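Side-chain contacts in transketolase (Campylobacter jejuni, PDB 3L84), which belongs to the transketolase family of thiamine diphosphate-binding proteins and assembles from two copies of a chain that carries three family domains: residues 475-478 with 479-483; 337-340 with 341-344; 559-562 with 563-566. One frame throughout, in Å; residues are numbered along the deposited sequence.

From the N terminus, interaction 2 comes first: residues 337-344 form the turn that starts helix 340-354. Interaction 1 follows at 475-483, the start of helix 476-488, and interaction 3 comes last at 559-566, after strand 554-558. Each closes a local helical turn, and they stand in series, neither nesting nor crossing. The principle they illustrate is that helix starts, each fixed locally, can be joined through their side chains. Asn479 of interaction 1 meets Ser343 and Asn344 of interaction 2 within the pyrimidine-binding domain, while Glu478 packs on Pro560 of interaction 3, linking that domain to the C-terminal one. Interactions 2 and 3 do not touch.

Interaction 1 of 3, residues 475-478 with 479-483; sequences DGVE and NVKAW
With CG1 of Val477 anti to the backbone N (chi1 170°) and CG of Lys481 beside its own backbone N (chi1 -69°), the two side chains leave successive turns of the helix side by side and pointing the same way. The lysine is extended beyond CG, which carries its CE to 3.7 Å from Val477 CG1, so the far end of the lysine runs alongside this methyl. Lower down, Lys481 CG lies 3.5 Å from Val477 O, the carbonyl that accepts the hydrogen bond from Lys481 N at 3.0 Å. The lysine therefore hugs its preceding turn through its aliphatic part, and its NZ forms a salt bridge with Asp512.

Residues 476-483 form the first turns of helix 476-488, the connection between parallel strands 469-471 and 493-496 in a beta-alpha-beta unit of the pyrimidine-binding domain. Asp475, just before the helix, is the N-cap. Its OD1 accepts from Glu478 N at 2.9 Å in an almost straight bond, met nearly along the C-O axis of the carboxylate, so a backbone N-H of the first turn is satisfied by a side chain. The negative charge so placed would be expected to interact favourably with the helix dipole.

Successive turns are stitched by Asn479 N to Asp475 O at 3.1 Å and Ala482 N to Glu478 O at 2.9 Å. Asn479 rests its CB 3.4 Å from Gly476 O, while its amide is held from both ends, ND2 donating to Ser343 OG and OD1 accepting from Asn344 ND2, which fixes its rotation. The buried carboxylate of Glu478 reaches out of the helix to Tyr518 and Ser558 through OE2, and its OE1 accepts from Ala474 N.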
ATOM      1  N   ASP A 475      -2.549 -24.472 -14.326  1.00  6.59           N
ATOM      2  CA  ASP A 475      -2.924 -25.776 -13.736  1.00  7.27           C
ATOM      3  C   ASP A 475      -1.893 -26.141 -12.701  1.00  6.45           C
ATOM      4  O   ASP A 475      -0.938 -25.399 -12.479  1.00  6.65           O
ATOM      5  CB  ASP A 475      -3.144 -26.882 -14.810  1.00  7.39           C
ATOM      6  CG  ASP A 475      -1.889 -27.383 -15.479  1.00 11.13           C
ATOM      7  OD1 ASP A 475      -0.764 -26.964 -15.142  1.00 10.83           O
ATOM      8  OD2 ASP A 475      -2.040 -28.299 -16.344  1.00 11.62           O
ATOM      9  N   GLY A 476      -2.059 -27.289 -12.064  1.00  6.41           N
ATOM     10  CA  GLY A 476      -1.147 -27.718 -11.042  1.00  5.73           C
ATOM     11  C   GLY A 476       0.244 -28.011 -11.509  1.00  6.02           C
ATOM     12  O   GLY A 476       1.199 -27.793 -10.768  1.00  6.27           O
ATOM     13  N   VAL A 477       0.362 -28.555 -12.704  1.00  5.88           N
ATOM     14  CA  VAL A 477       1.661 -28.875 -13.251  1.00  5.87           C
ATOM     15  C   VAL A 477       2.465 -27.569 -13.450  1.00  5.89           C
ATOM     16  O   VAL A 477       3.640 -27.465 -13.058  1.00  6.69           O
ATOM     17  CB  VAL A 477       1.541 -29.663 -14.545  1.00  5.69           C
ATOM     18  CG1 VAL A 477       2.867 -29.811 -15.262  1.00  8.69           C
ATOM     19  CG2 VAL A 477       0.909 -31.052 -14.252  1.00  7.49           C
ATOM     20  N   GLU A 478       1.841 -26.562 -14.052  1.00  6.22           N
ATOM     21  CA  GLU A 478       2.509 -25.279 -14.175  1.00  5.44           C
ATOM     22  C   GLU A 478       2.876 -24.717 -12.792  1.00  5.73           C
ATOM     23  O   GLU A 478       3.905 -24.075 -12.631  1.00  6.38           O
ATOM     24  CB  GLU A 478       1.672 -24.255 -14.959  1.00  6.42           C
ATOM     25  CG  GLU A 478       1.478 -24.521 -16.442  1.00  7.49           C
ATOM     26  CD  GLU A 478       1.014 -23.325 -17.222  1.00  8.32           C
ATOM     27  OE1 GLU A 478       0.580 -22.300 -16.632  1.00  8.23           O
ATOM     28  OE2 GLU A 478       1.053 -23.409 -18.476  1.00  8.29           O
ATOM     29  N   ASN A 479       2.007 -24.914 -11.811  1.00  5.24           N
ATOM     30  CA  ASN A 479       2.255 -24.412 -10.467  1.00  5.73           C
ATOM     31  C   ASN A 479       3.518 -25.021  -9.842  1.00  5.32           C
ATOM     32  O   ASN A 479       4.308 -24.337  -9.192  1.00  5.71           O
ATOM     33  CB  ASN A 479       0.994 -24.648  -9.613  1.00  5.31           C
ATOM     34  CG  ASN A 479       0.940 -23.922  -8.288  1.00  6.38           C
ATOM     35  OD1 ASN A 479       1.881 -23.161  -7.839  1.00  8.14           O
ATOM     36  ND2 ASN A 479      -0.165 -24.074  -7.656  1.00  4.04           N
ATOM     37  N   VAL A 480       3.716 -26.332 -10.062  1.00  5.02           N
ATOM     38  CA  VAL A 480       4.908 -27.038  -9.607  1.00  4.74           C
ATOM     39  C   VAL A 480       6.141 -26.501 -10.345  1.00  4.89           C
ATOM     40  O   VAL A 480       7.173 -26.209  -9.702  1.00  6.05           O
ATOM     41  CB  VAL A 480       4.787 -28.567  -9.832  1.00  5.85           C
ATOM     42  CG1 VAL A 480       6.159 -29.225  -9.755  1.00  7.15           C
ATOM     43  CG2 VAL A 480       3.799 -29.114  -8.858  1.00  7.21           C
ATOM     44  N   LYS A 481       6.083 -26.408 -11.677  1.00  5.81           N
ATOM     45  CA  LYS A 481       7.237 -25.943 -12.442  1.00  6.05           C
ATOM     46  C   LYS A 481       7.622 -24.513 -12.024  1.00  6.08           C
ATOM     47  O   LYS A 481       8.816 -24.183 -11.968  1.00  7.39           O
ATOM     48  CB  LYS A 481       6.955 -26.043 -13.944  1.00  6.65           C
ATOM     49  CG  LYS A 481       6.865 -27.469 -14.437  1.00  7.24           C
ATOM     50  CD  LYS A 481       6.337 -27.520 -15.862  1.00  8.16           C
ATOM     51  CE  LYS A 481       6.272 -28.913 -16.464  1.00  8.89           C
ATOM     52  NZ  LYS A 481       5.545 -28.824 -17.791  1.00 12.03           N
ATOM     53  N   ALA A 482       6.617 -23.699 -11.697  1.00  5.90           N
ATOM     54  CA  ALA A 482       6.862 -22.337 -11.241  1.00  5.57           C
ATOM     55  C   ALA A 482       7.639 -22.355  -9.927  1.00  5.70           C
ATOM     56  O   ALA A 482       8.575 -21.587  -9.761  1.00  6.33           O
ATOM     57  CB  ALA A 482       5.545 -21.584 -11.038  1.00  6.15           C
ATOM     58  N   TRP A 483       7.249 -23.199  -8.968  1.00  5.85           N
ATOM     59  CA  TRP A 483       7.998 -23.319  -7.716  1.00  5.54           C
ATOM     60  C   TRP A 483       9.434 -23.778  -7.952  1.00  5.76           C
ATOM     61  O   TRP A 483      10.358 -23.303  -7.286  1.00  6.68           O
ATOM     62  CB  TRP A 483       7.277 -24.250  -6.751  1.00  5.47           C
ATOM     63  CG  TRP A 483       6.312 -23.504  -5.872  1.00  5.54           C
ATOM     64  CD1 TRP A 483       4.956 -23.455  -5.976  1.00  6.48           C
ATOM     65  CD2 TRP A 483       6.675 -22.655  -4.769  1.00  5.87           C
ATOM     66  NE1 TRP A 483       4.451 -22.656  -4.968  1.00  7.28           N
ATOM     67  CE2 TRP A 483       5.480 -22.142  -4.234  1.00  6.02           C
ATOM     68  CE3 TRP A 483       7.885 -22.261  -4.210  1.00  6.26           C
ATOM     69  CZ2 TRP A 483       5.459 -21.293  -3.136  1.00  6.62           C
ATOM     70  CZ3 TRP A 483       7.875 -21.408  -3.122  1.00  6.38           C
ATOM     71  CH2 TRP A 483       6.671 -20.922  -2.590  1.00  6.65           C
TER

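Interaction 2 of 3, residues 337-340 with 341-344; sequences DLAT and RDSN
Around the flat carbonyl group of Ala339, Ser343 N approaches in the plane, at 3.2 Å from Ala339 O, while Asp342 N stands above one face, 2.9 Å from the same oxygen. The neighbouring carbonyl of Thr340 is also gripped twice: Asn344 N, 2.9 Å from Thr340 O, and Ser343 OG, 3.2 Å from it, both donate from the same face. The hydroxyl, whose other partner is Asn479 of helix 476-488, can turn back to the preceding turn because OG sits between the backbone N and the carbonyl carbon (chi1 55°), the crowded position. CD1 of Leu338 packs against this serine, 3.6 Å from its CB.

Ala339, the N-cap, has no side-chain acceptor for the first-turn N-H groups. Separately, a water bridges Ala339 N and Asp342 OD2, and the carboxylate lies beside the alanine methyl, with OD2 3.8 Å from Ala339 CB. Asp342 OD1 is held by a salt bridge to Lys370.

Helix 340-354, begun here, is moored to the chain following strand 493-496 by Thr340 OG1, bonded to Ser498 N, and it lays Asn344 on Ile438 and Arg341 on Thr440 of strand 436-440.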
ATOM      1  N   ASP A 337      -8.099 -31.505 -12.735  1.00 10.35           N
ATOM      2  CA  ASP A 337      -8.743 -30.195 -12.693  1.00 10.27           C
ATOM      3  C   ASP A 337      -8.756 -29.695 -11.237  1.00 10.66           C
ATOM      4  O   ASP A 337      -9.145 -30.407 -10.327  1.00 13.63           O
ATOM      5  CB  ASP A 337     -10.173 -30.263 -13.200  1.00  9.17           C
ATOM      6  CG  ASP A 337     -10.287 -30.622 -14.675  1.00 12.44           C
ATOM      7  OD1 ASP A 337      -9.289 -30.704 -15.440  1.00 11.44           O
ATOM      8  OD2 ASP A 337     -11.448 -30.939 -15.065  1.00 14.39           O
ATOM      9  N   LEU A 338      -8.315 -28.459 -11.014  1.00  8.63           N
ATOM     10  CA  LEU A 338      -8.224 -27.910  -9.657  1.00  9.50           C
ATOM     11  C   LEU A 338      -8.144 -26.389  -9.732  1.00  8.30           C
ATOM     12  O   LEU A 338      -7.771 -25.810 -10.750  1.00  9.33           O
ATOM     13  CB  LEU A 338      -6.986 -28.440  -8.917  1.00 10.56           C
ATOM     14  CG  LEU A 338      -5.675 -28.486  -9.696  1.00 13.36           C
ATOM     15  CD1 LEU A 338      -5.043 -27.088  -9.768  1.00 14.84           C
ATOM     16  CD2 LEU A 338      -4.719 -29.534  -9.087  1.00 15.68           C
ATOM     17  N   ALA A 339      -8.535 -25.743  -8.647  1.00  7.10           N
ATOM     18  CA  ALA A 339      -8.205 -24.351  -8.476  1.00  6.23           C
ATOM     19  C   ALA A 339      -6.717 -24.256  -8.135  1.00  6.44           C
ATOM     20  O   ALA A 339      -6.211 -25.043  -7.319  1.00  6.91           O
ATOM     21  CB  ALA A 339      -9.012 -23.786  -7.317  1.00  7.71           C
ATOM     22  N   THR A 340      -6.000 -23.268  -8.684  1.00  5.37           N
ATOM     23  CA  THR A 340      -4.563 -23.217  -8.403  1.00  6.21           C
ATOM     24  C   THR A 340      -4.291 -22.763  -6.963  1.00  5.99           C
ATOM     25  O   THR A 340      -3.214 -23.029  -6.463  1.00  6.63           O
ATOM     26  CB  THR A 340      -3.817 -22.421  -9.446  1.00  6.25           C
ATOM     27  OG1 THR A 340      -4.410 -21.137  -9.605  1.00  6.19           O
ATOM     28  CG2 THR A 340      -3.754 -23.199 -10.783  1.00  7.53           C
ATOM     29  N   ARG A 341      -5.238 -22.187  -6.225  1.00  5.83           N
ATOM     30  CA  ARG A 341      -5.005 -22.007  -4.789  1.00  6.01           C
ATOM     31  C   ARG A 341      -4.810 -23.376  -4.110  1.00  6.47           C
ATOM     32  O   ARG A 341      -4.056 -23.483  -3.139  1.00  7.19           O
ATOM     33  CB  ARG A 341      -6.121 -21.223  -4.091  1.00  5.54           C
ATOM     34  CG  ARG A 341      -7.491 -21.849  -4.080  1.00  5.69           C
ATOM     35  CD  ARG A 341      -8.427 -21.018  -3.255  1.00  6.98           C
ATOM     36  NE  ARG A 341      -9.822 -21.448  -3.374  1.00  9.11           N
ATOM     37  CZ  ARG A 341     -10.799 -21.151  -2.522  1.00  9.73           C
ATOM     38  NH1 ARG A 341     -10.569 -20.539  -1.375  1.00  8.59           N
ATOM     39  NH2 ARG A 341     -12.043 -21.541  -2.820  1.00 11.37           N
ATOM     40  N   ASP A 342      -5.527 -24.398  -4.566  1.00  6.16           N
ATOM     41  CA  ASP A 342      -5.490 -25.729  -3.991  1.00  6.75           C
ATOM     42  C   ASP A 342      -4.244 -26.495  -4.392  1.00  6.52           C
ATOM     43  O   ASP A 342      -3.602 -27.112  -3.529  1.00  7.88           O
ATOM     44  CB  ASP A 342      -6.753 -26.512  -4.374  1.00  7.38           C
ATOM     45  CG  ASP A 342      -7.999 -25.967  -3.741  1.00  9.18           C
ATOM     46  OD1 ASP A 342      -7.939 -25.417  -2.629  1.00 13.29           O
ATOM     47  OD2 ASP A 342      -9.091 -26.124  -4.333  1.00 15.06           O
ATOM     48  N   SER A 343      -3.850 -26.486  -5.671  1.00  5.87           N
ATOM     49  CA  SER A 343      -2.564 -27.062  -6.025  1.00  6.62           C
ATOM     50  C   SER A 343      -1.465 -26.369  -5.243  1.00  6.92           C
ATOM     51  O   SER A 343      -0.556 -27.020  -4.721  1.00  5.89           O
ATOM     52  CB  SER A 343      -2.290 -26.995  -7.527  1.00  6.17           C
ATOM     53  OG  SER A 343      -2.400 -25.674  -8.031  1.00  6.58           O
ATOM     54  N   ASN A 344      -1.536 -25.052  -5.132  1.00  6.00           N
ATOM     55  CA  ASN A 344      -0.469 -24.330  -4.437  1.00  5.71           C
ATOM     56  C   ASN A 344      -0.400 -24.708  -2.978  1.00  6.50           C
ATOM     57  O   ASN A 344       0.714 -24.873  -2.447  1.00  6.66           O
ATOM     58  CB  ASN A 344      -0.613 -22.829  -4.660  1.00  6.30           C
ATOM     59  CG  ASN A 344       0.579 -22.072  -4.138  1.00  6.63           C
ATOM     60  OD1 ASN A 344       0.549 -21.498  -3.003  1.00 10.22           O
ATOM     61  ND2 ASN A 344       1.627 -22.097  -4.884  1.00  5.13           N
TER
HETATM   62  O   HOH W   1      -9.590 -27.338  -6.472  1.00 13.50           O

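Interaction 3 of 3, residues 559-562 with 563-566; sequences MPCF and ELFE
A helix N-terminus with a weak sulfur cap is the setting: Cys561 is the N-cap of helix 562-566, and its SG accepts a weak hydrogen bond from Leu564 N at 3.6 Å. With SG anti to the backbone N (chi1 -176°), the sulfur lies toward the first turn, where it also packs 3.7 Å from Leu564 CG. Glu563 bends at its second torsion, and its OE1 takes a hydrogen bond from a water that in turn accepts from Phe562 N at 2.9 Å. The Phe562 N-H is thereby satisfied by a bound water, while OE2 of the same carboxylate is bonded to Thr470 OG1.

This short helix follows strand 554-558 in the mixed sheet of the C-terminal domain, and its start faces the pyrimidine-binding domain, with Leu564 lying on Leu469 and Phe471 of strand 469-471.

One turn on, Glu566 N donates to Phe562 O at 3.0 Å, and the two side chains meet as well. The carboxylate of Glu566 comes obliquely to the phenyl ring, CD 3.3 Å from Phe562 CE2, with the two planes 57° apart. Its OE2 forms a salt bridge with Lys594, and both residues also pack on Asn590 of the second subunit. From the loop side, the selenomethionine at Met559 makes a Met-aromatic contact, its selenium SE lying 5.5 Å from the centroid of the Phe565 ring and 65° off the ring normal. Its CE methyl sits in plane at the edge of the Phe562 ring.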
HETATM    1  N   MSE A 559       1.319 -18.560 -21.064  1.00  9.11           N
HETATM    2  CA  MSE A 559       2.337 -17.659 -20.547  1.00  9.20           C
HETATM    3  C   MSE A 559       2.219 -17.551 -19.031  1.00  9.30           C
HETATM    4  O   MSE A 559       1.741 -16.534 -18.485  1.00 10.38           O
HETATM    5  CB  MSE A 559       2.208 -16.282 -21.198  1.00 10.32           C
HETATM    6  CG  MSE A 559       3.375 -15.323 -20.867  1.00 10.51           C
HETATM    7 SE   MSE A 559       3.112 -13.509 -21.403  0.60 15.49          SE
HETATM    8  CE  MSE A 559       1.641 -13.157 -20.202  1.00 15.17           C
ATOM      9  N   PRO A 560       2.718 -18.549 -18.311  1.00  9.54           N
ATOM     10  CA  PRO A 560       2.704 -18.479 -16.867  1.00 10.27           C
ATOM     11  C   PRO A 560       3.587 -17.388 -16.299  1.00  9.64           C
ATOM     12  O   PRO A 560       3.365 -17.004 -15.155  1.00 10.35           O
ATOM     13  CB  PRO A 560       3.162 -19.888 -16.454  1.00 11.00           C
ATOM     14  CG  PRO A 560       3.925 -20.394 -17.625  1.00 10.11           C
ATOM     15  CD  PRO A 560       3.172 -19.868 -18.805  1.00  9.68           C
ATOM     16  N   CYS A 561       4.605 -16.910 -17.018  1.00 10.13           N
ATOM     17  CA  CYS A 561       5.457 -15.856 -16.475  1.00  9.00           C
ATOM     18  C   CYS A 561       5.942 -14.903 -17.569  1.00  9.27           C
ATOM     19  O   CYS A 561       6.853 -15.205 -18.331  1.00  9.64           O
ATOM     20  CB  CYS A 561       6.608 -16.453 -15.678  1.00  8.75           C
ATOM     21  SG  CYS A 561       7.615 -15.172 -14.886  1.00 10.49           S
ATOM     22  N   PHE A 562       5.356 -13.717 -17.606  1.00  9.44           N
ATOM     23  CA  PHE A 562       5.722 -12.643 -18.572  1.00  9.75           C
ATOM     24  C   PHE A 562       7.208 -12.290 -18.476  1.00  8.25           C
ATOM     25  O   PHE A 562       7.885 -12.172 -19.514  1.00  9.23           O
ATOM     26  CB  PHE A 562       4.820 -11.431 -18.275  1.00  9.56           C
ATOM     27  CG  PHE A 562       4.953 -10.252 -19.212  1.00  8.39           C
ATOM     28  CD1 PHE A 562       4.030 -10.046 -20.212  1.00 11.13           C
ATOM     29  CD2 PHE A 562       5.924  -9.325 -19.035  1.00 11.00           C
ATOM     30  CE1 PHE A 562       4.120  -8.928 -21.041  1.00 11.08           C
ATOM     31  CE2 PHE A 562       6.016  -8.205 -19.892  1.00 10.96           C
ATOM     32  CZ  PHE A 562       5.126  -8.050 -20.893  1.00  9.08           C
ATOM     33  N   GLU A 563       7.726 -12.133 -17.263  1.00  8.56           N
ATOM     34  CA  GLU A 563       9.114 -11.701 -17.084  1.00  8.73           C
ATOM     35  C   GLU A 563      10.103 -12.707 -17.661  1.00  9.16           C
ATOM     36  O   GLU A 563      11.111 -12.327 -18.254  1.00 10.18           O
ATOM     37  CB  GLU A 563       9.421 -11.458 -15.614  1.00  9.68           C
ATOM     38  CG  GLU A 563       8.572 -10.366 -15.018  1.00 10.08           C
ATOM     39  CD  GLU A 563       7.300 -10.823 -14.288  1.00 11.15           C
ATOM     40  OE1 GLU A 563       6.774 -11.935 -14.555  1.00 11.92           O
ATOM     41  OE2 GLU A 563       6.893 -10.097 -13.354  1.00 10.85           O
ATOM     42  N   LEU A 564       9.828 -14.000 -17.502  1.00  8.22           N
ATOM     43  CA  LEU A 564      10.697 -14.996 -18.096  1.00  8.79           C
ATOM     44  C   LEU A 564      10.584 -14.994 -19.595  1.00  7.64           C
ATOM     45  O   LEU A 564      11.587 -15.181 -20.285  1.00  8.99           O
ATOM     46  CB  LEU A 564      10.419 -16.413 -17.562  1.00  9.12           C
ATOM     47  CG  LEU A 564      10.806 -16.670 -16.131  1.00  8.81           C
ATOM     48  CD1 LEU A 564      10.341 -18.080 -15.711  1.00 11.09           C
ATOM     49  CD2 LEU A 564      12.282 -16.479 -15.919  1.00 11.36           C
ATOM     50  N   PHE A 565       9.394 -14.768 -20.129  1.00  8.17           N
ATOM     51  CA  PHE A 565       9.227 -14.718 -21.579  1.00  7.98           C
ATOM     52  C   PHE A 565      10.052 -13.587 -22.197  1.00  8.59           C
ATOM     53  O   PHE A 565      10.627 -13.724 -23.290  1.00  8.44           O
ATOM     54  CB  PHE A 565       7.735 -14.640 -21.969  1.00  9.05           C
ATOM     55  CG  PHE A 565       7.462 -14.843 -23.415  1.00  9.17           C
ATOM     56  CD1 PHE A 565       8.166 -15.769 -24.177  1.00  9.31           C
ATOM     57  CD2 PHE A 565       6.410 -14.159 -24.004  1.00 11.28           C
ATOM     58  CE1 PHE A 565       7.873 -15.948 -25.509  1.00 10.08           C
ATOM     59  CE2 PHE A 565       6.100 -14.365 -25.336  1.00 13.47           C
ATOM     60  CZ  PHE A 565       6.827 -15.249 -26.101  1.00 12.38           C
ATOM     61  N   GLU A 566      10.107 -12.453 -21.507  1.00  8.60           N
ATOM     62  CA  GLU A 566      10.892 -11.295 -21.939  1.00  8.85           C
ATOM     63  C   GLU A 566      12.378 -11.631 -22.102  1.00  9.42           C
ATOM     64  O   GLU A 566      13.079 -10.922 -22.824  1.00 11.16           O
ATOM     65  CB  GLU A 566      10.753 -10.122 -20.964  1.00  9.76           C
ATOM     66  CG  GLU A 566       9.392  -9.503 -20.899  1.00 10.31           C
ATOM     67  CD  GLU A 566       9.348  -8.324 -19.958  1.00 12.32           C
ATOM     68  OE1 GLU A 566       9.251  -8.516 -18.711  1.00 12.05           O
ATOM     69  OE2 GLU A 566       9.411  -7.173 -20.444  1.00 13.13           O
TER
HETATM   70  O   HOH W   2       4.024 -12.546 -15.312  1.00 11.53           O